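Local coordinates for luciferase-like enzymeAMP-CoA-ligase (Zophobas atratus, PDB 4W8O), which probably activates carboxylic acids with ATP as acyl-adenylates and passes them to coenzyme A, as in other luciferase-like AMP-CoA ligases of the ANL superfamily, at residues I109-L112 with L113-T117; M301-D304 with Q305-L309. All coordinates share one frame; numbering follows the deposited sequence.

Overall arrangement
Contacts 1 and 2 lie in separate parts of the AMP-binding fold, their centres about 40 Å apart and their nearest atoms about 27 Å apart. Each is a local, one-helix contact, but they sit at opposite ends of their helices: 109-117 covers the last turns of helix 106-116 and its exit, whereas 301-309 covers the N-cap and first turns of helix 303-312. Contact 1 is the more buried, with Ile109, Leu112 and Leu113 buried and a partly exposed imidazole lying against Leu115. Contact 2 has two characters, a methionine, tyrosine and leucine turned inward and a charged outer side of Asp304, Lys307 and Lys308.

Contact 1: I109-L112 with L113-T117; sequences IQHL and LSLVT
The His111 imidazole is overlapped by Leu115, four residues on, in an i to i+4 CH-pi contact near the C-terminal end of helix 106-116. Leu115 CG stands over one ring face, 4.2 Å from the centroid and displaced toward the rim, while its CD1 reaches His111 NE2 at 3.7 Å. With CG anti to the backbone N (chi1 173°), the histidine ring is brought beside its own carbonyl, on the side where Leu115 rises. NE2 is hydrogen-bonded to Pro192 O, which helps fix the ring's turn. Were His111 replaced by an alanine, Pro192 O would probably lose its donor and the side of Leu115 under the ring its cover. On the inner side, Ile109 CG2 packs on Leu113 CD1 at 3.9 Å, next to helix 128-138, and Leu112 CD2 approaches Leu115 CD1 at 4.1 Å where both meet Phe184 of strand 179-184. The helix runs to Val116; Thr117, next in line, leaves helical angles with a positive phi, and its OG1 is hydrogen-bonded to Arg390. His111 O carries two bonds: Leu115 N donates to it at 3.0 Å, and Ser114 OG, folded back between its own N and carbonyl carbon, donates at 2.6 Å.

Contact 2: M301-D304 with Q305-L309; sequences MSTD and QYKKL
An N-cap opens helix 303-312, the helical arm of a beta-alpha-beta unit that runs from strand 293-297 to strand 317-324. Ser302 is the capping residue: its OG accepts from Gln305 N at 3.1 Å, an N-H...O angle of 159°, and so satisfies an amide of the first turn that has no helical carbonyl before it. The side chain can do this because chi1 of 84° sets OG between the backbone N and the carbonyl carbon. Ser302 O meanwhile takes Tyr306 N at 2.9 Å, in the carbonyl plane, so the same serine grips two successive amides. The regular backbone bonds continue from Thr303 O to Lys307 N and from Asp304 O to Lys308 N.

Met301, just ahead of the cap, reaches along the inner side of this turn. Its chain is extended through chi2 and then bends at chi3 (-74°), which carries Met301 CE to Leu309 CD1 at 3.6 Å. Met301 SD passes at the edge of the Tyr306 ring, 5.3 Å from the centroid and near the ring plane, a Met-aromatic contact.

The outer side is solvent-facing. Lys307 runs alongside Thr303 in the same direction, its NZ 3.3 Å from Thr303 CG2. Asp304 lies near two lysines without a salt bridge: its OD2 is 4.8 Å from Lys308 NZ, and Lys307 NZ is farther from OD1, so any attraction is probably weak.

Inward, Met301 and Leu309 rest on strands 293-297 and 317-324, Met301 touching Thr296, one of the residues around the bound polyethylene glycol, and Tyr306 OH is hydrogen-bonded to Val318 O. Gln305 ties the helix to its neighbour 274-278 through NE2, bonded to the OG1 atoms of Thr274 and Thr278.

Contact 1: I109-L112 with L113-T117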
loop_
_atom_site.group_PDB
_atom_site.type_symbol
_atom_site.label_atom_id
_atom_site.label_comp_id
_atom_site.label_asym_id
_atom_site.label_seq_id
_atom_site.Cartn_x
_atom_site.Cartn_y
_atom_site.Cartn_z
ATOM N N ILE A 109 -5.449 -15.508 -11.428
ATOM C CA ILE A 109 -4.060 -15.146 -11.714
ATOM C C ILE A 109 -3.852 -15.049 -13.223
ATOM O O ILE A 109 -3.216 -14.103 -13.713
ATOM C CB ILE A 109 -3.060 -16.141 -11.092
ATOM C CG1 ILE A 109 -3.130 -16.098 -9.556
ATOM C CG2 ILE A 109 -1.650 -15.843 -11.563
ATOM C CD1 ILE A 109 -2.411 -14.930 -8.907
ATOM N N GLN A 110 -4.401 -16.017 -13.957
ATOM C CA GLN A 110 -4.348 -16.011 -15.421
ATOM C C GLN A 110 -4.816 -14.697 -16.015
ATOM O O GLN A 110 -4.189 -14.154 -16.924
ATOM C CB GLN A 110 -5.235 -17.102 -16.009
ATOM C CG GLN A 110 -4.600 -18.462 -16.057
ATOM C CD GLN A 110 -5.474 -19.471 -16.770
ATOM O OE1 GLN A 110 -6.239 -19.125 -17.670
ATOM N NE2 GLN A 110 -5.361 -20.729 -16.375
ATOM N N HIS A 111 -5.957 -14.224 -15.547
ATOM C CA HIS A 111 -6.482 -12.956 -16.026
ATOM C C HIS A 111 -5.530 -11.794 -15.701
ATOM O O HIS A 111 -5.269 -10.951 -16.557
ATOM C CB HIS A 111 -7.859 -12.682 -15.436
ATOM C CG HIS A 111 -8.381 -11.320 -15.766
ATOM N ND1 HIS A 111 -8.650 -10.923 -17.056
ATOM C CD2 HIS A 111 -8.667 -10.259 -14.978
ATOM C CE1 HIS A 111 -9.088 -9.676 -17.050
ATOM N NE2 HIS A 111 -9.112 -9.251 -15.799
ATOM N N LEU A 112 -5.018 -11.761 -14.475
ATOM C CA LEU A 112 -4.129 -10.684 -14.047
ATOM C C LEU A 112 -2.858 -10.660 -14.880
ATOM O O LEU A 112 -2.428 -9.602 -15.318
ATOM C CB LEU A 112 -3.796 -10.798 -12.554
ATOM C CG LEU A 112 -4.992 -10.725 -11.591
ATOM C CD1 LEU A 112 -4.533 -10.564 -10.147
ATOM C CD2 LEU A 112 -5.962 -9.614 -11.982
ATOM N N LEU A 113 -2.273 -11.830 -15.115
ATOM C CA LEU A 113 -1.092 -11.928 -15.972
ATOM C C LEU A 113 -1.381 -11.450 -17.395
ATOM O O LEU A 113 -0.538 -10.802 -18.026
ATOM C CB LEU A 113 -0.548 -13.363 -15.989
ATOM C CG LEU A 113 0.140 -13.858 -14.713
ATOM C CD1 LEU A 113 0.433 -15.353 -14.781
ATOM C CD2 LEU A 113 1.417 -13.078 -14.460
ATOM N N SER A 114 -2.575 -11.760 -17.894
ATOM C CA SER A 114 -2.954 -11.370 -19.246
ATOM C C SER A 114 -3.105 -9.853 -19.352
ATOM O O SER A 114 -2.891 -9.284 -20.416
ATOM C CB SER A 114 -4.243 -12.085 -19.679
ATOM O OG SER A 114 -5.400 -11.473 -19.109
ATOM N N LEU A 115 -3.465 -9.200 -18.247
ATOM C CA LEU A 115 -3.527 -7.739 -18.220
ATOM C C LEU A 115 -2.145 -7.082 -18.351
ATOM O O LEU A 115 -1.992 -6.135 -19.109
ATOM C CB LEU A 115 -4.184 -7.235 -16.934
ATOM C CG LEU A 115 -5.666 -7.527 -16.728
ATOM C CD1 LEU A 115 -6.059 -7.191 -15.298
ATOM C CD2 LEU A 115 -6.521 -6.752 -17.718
ATOM N N VAL A 116 -1.158 -7.585 -17.610
ATOM C CA VAL A 116 0.140 -6.915 -17.483
ATOM C C VAL A 116 1.316 -7.595 -18.209
ATOM O O VAL A 116 2.383 -6.991 -18.333
ATOM C CB VAL A 116 0.497 -6.653 -15.999
ATOM C CG1 VAL A 116 -0.636 -5.899 -15.308
ATOM C CG2 VAL A 116 0.836 -7.940 -15.245
ATOM N N THR A 117 1.116 -8.829 -18.681
ATOM C CA THR A 117 2.101 -9.559 -19.491
ATOM C C THR A 117 3.550 -9.273 -19.080
ATOM O O THR A 117 4.282 -8.623 -19.813
ATOM C CB THR A 117 1.914 -9.263 -20.993
ATOM O OG1 THR A 117 2.067 -7.860 -21.233
ATOM C CG2 THR A 117 0.521 -9.703 -21.466
#

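Contact 2: M301-D304 with Q305-L309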
loop_
_atom_site.group_PDB
_atom_site.type_symbol
_atom_site.label_atom_id
_atom_site.label_comp_id
_atom_site.label_asym_id
_atom_site.label_seq_id
_atom_site.Cartn_x
_atom_site.Cartn_y
_atom_site.Cartn_z
ATOM N N MET A 301 -16.350 -0.471 11.722
ATOM C CA MET A 301 -16.032 -0.855 13.095
ATOM C C MET A 301 -17.089 -0.358 14.076
ATOM O O MET A 301 -17.423 0.822 14.086
ATOM C CB MET A 301 -14.678 -0.302 13.525
ATOM C CG MET A 301 -14.338 -0.672 14.963
ATOM S SD MET A 301 -12.662 -0.270 15.450
ATOM C CE MET A 301 -11.759 -1.547 14.573
ATOM N N SER A 302 -17.576 -1.263 14.916
ATOM C CA SER A 302 -18.564 -0.927 15.938
ATOM C C SER A 302 -17.947 -0.049 17.020
ATOM O O SER A 302 -16.764 -0.173 17.335
ATOM C CB SER A 302 -19.120 -2.195 16.590
ATOM O OG SER A 302 -18.264 -2.648 17.629
ATOM N N THR A 303 -18.773 0.808 17.601
ATOM C CA THR A 303 -18.348 1.715 18.663
ATOM C C THR A 303 -17.841 0.992 19.913
ATOM O O THR A 303 -16.894 1.448 20.556
ATOM C CB THR A 303 -19.506 2.627 19.090
ATOM O OG1 THR A 303 -20.054 3.271 17.933
ATOM C CG2 THR A 303 -19.018 3.677 20.054
ATOM N N ASP A 304 -18.477 -0.120 20.267
ATOM C CA ASP A 304 -18.008 -0.913 21.409
ATOM C C ASP A 304 -16.626 -1.498 21.161
ATOM O O ASP A 304 -15.788 -1.500 22.057
ATOM C CB ASP A 304 -19.002 -2.019 21.792
ATOM C CG ASP A 304 -20.028 -1.542 22.799
ATOM O OD1 ASP A 304 -20.282 -0.319 22.846
ATOM O OD2 ASP A 304 -20.580 -2.376 23.547
ATOM N N GLN A 305 -16.386 -1.990 19.955
ATOM C CA GLN A 305 -15.076 -2.533 19.627
ATOM C C GLN A 305 -14.033 -1.425 19.609
ATOM O O GLN A 305 -12.919 -1.594 20.113
ATOM C CB GLN A 305 -15.107 -3.255 18.274
ATOM C CG GLN A 305 -13.799 -3.930 17.886
ATOM C CD GLN A 305 -13.338 -4.963 18.891
ATOM O OE1 GLN A 305 -14.056 -5.299 19.826
ATOM N NE2 GLN A 305 -12.129 -5.471 18.703
ATOM N N TYR A 306 -14.404 -0.296 19.013
ATOM C CA TYR A 306 -13.548 0.882 18.993
ATOM C C TYR A 306 -13.133 1.248 20.421
ATOM O O TYR A 306 -11.946 1.404 20.707
ATOM C CB TYR A 306 -14.256 2.058 18.303
ATOM C CG TYR A 306 -13.366 3.264 18.180
ATOM C CD1 TYR A 306 -13.265 4.184 19.216
ATOM C CD2 TYR A 306 -12.582 3.458 17.046
ATOM C CE1 TYR A 306 -12.429 5.279 19.122
ATOM C CE2 TYR A 306 -11.740 4.555 16.941
ATOM C CZ TYR A 306 -11.668 5.461 17.983
ATOM O OH TYR A 306 -10.830 6.546 17.886
ATOM N N LYS A 307 -14.110 1.350 21.317
ATOM C CA LYS A 307 -13.837 1.659 22.718
ATOM C C LYS A 307 -12.937 0.621 23.379
ATOM O O LYS A 307 -11.980 0.979 24.064
ATOM C CB LYS A 307 -15.135 1.764 23.518
ATOM C CG LYS A 307 -15.868 3.079 23.338
ATOM C CD LYS A 307 -16.934 3.262 24.412
ATOM C CE LYS A 307 -17.583 4.633 24.323
ATOM N NZ LYS A 307 -18.339 4.800 23.050
ATOM N N LYS A 308 -13.252 -0.658 23.180
ATOM C CA LYS A 308 -12.454 -1.740 23.753
ATOM C C LYS A 308 -10.997 -1.635 23.317
ATOM O O LYS A 308 -10.091 -1.883 24.113
ATOM C CB LYS A 308 -13.019 -3.121 23.380
ATOM C CG LYS A 308 -14.257 -3.534 24.166
ATOM C CD LYS A 308 -14.576 -5.009 23.955
ATOM C CE LYS A 308 -15.814 -5.453 24.727
ATOM N NZ LYS A 308 -17.029 -5.596 23.873
ATOM N N LEU A 309 -10.775 -1.254 22.060
ATOM C CA LEU A 309 -9.419 -1.086 21.545
ATOM C C LEU A 309 -8.662 0.058 22.224
ATOM O O LEU A 309 -7.467 -0.075 22.491
ATOM C CB LEU A 309 -9.428 -0.899 20.022
ATOM C CG LEU A 309 -9.723 -2.168 19.223
ATOM C CD1 LEU A 309 -10.048 -1.838 17.769
ATOM C CD2 LEU A 309 -8.561 -3.152 19.305
#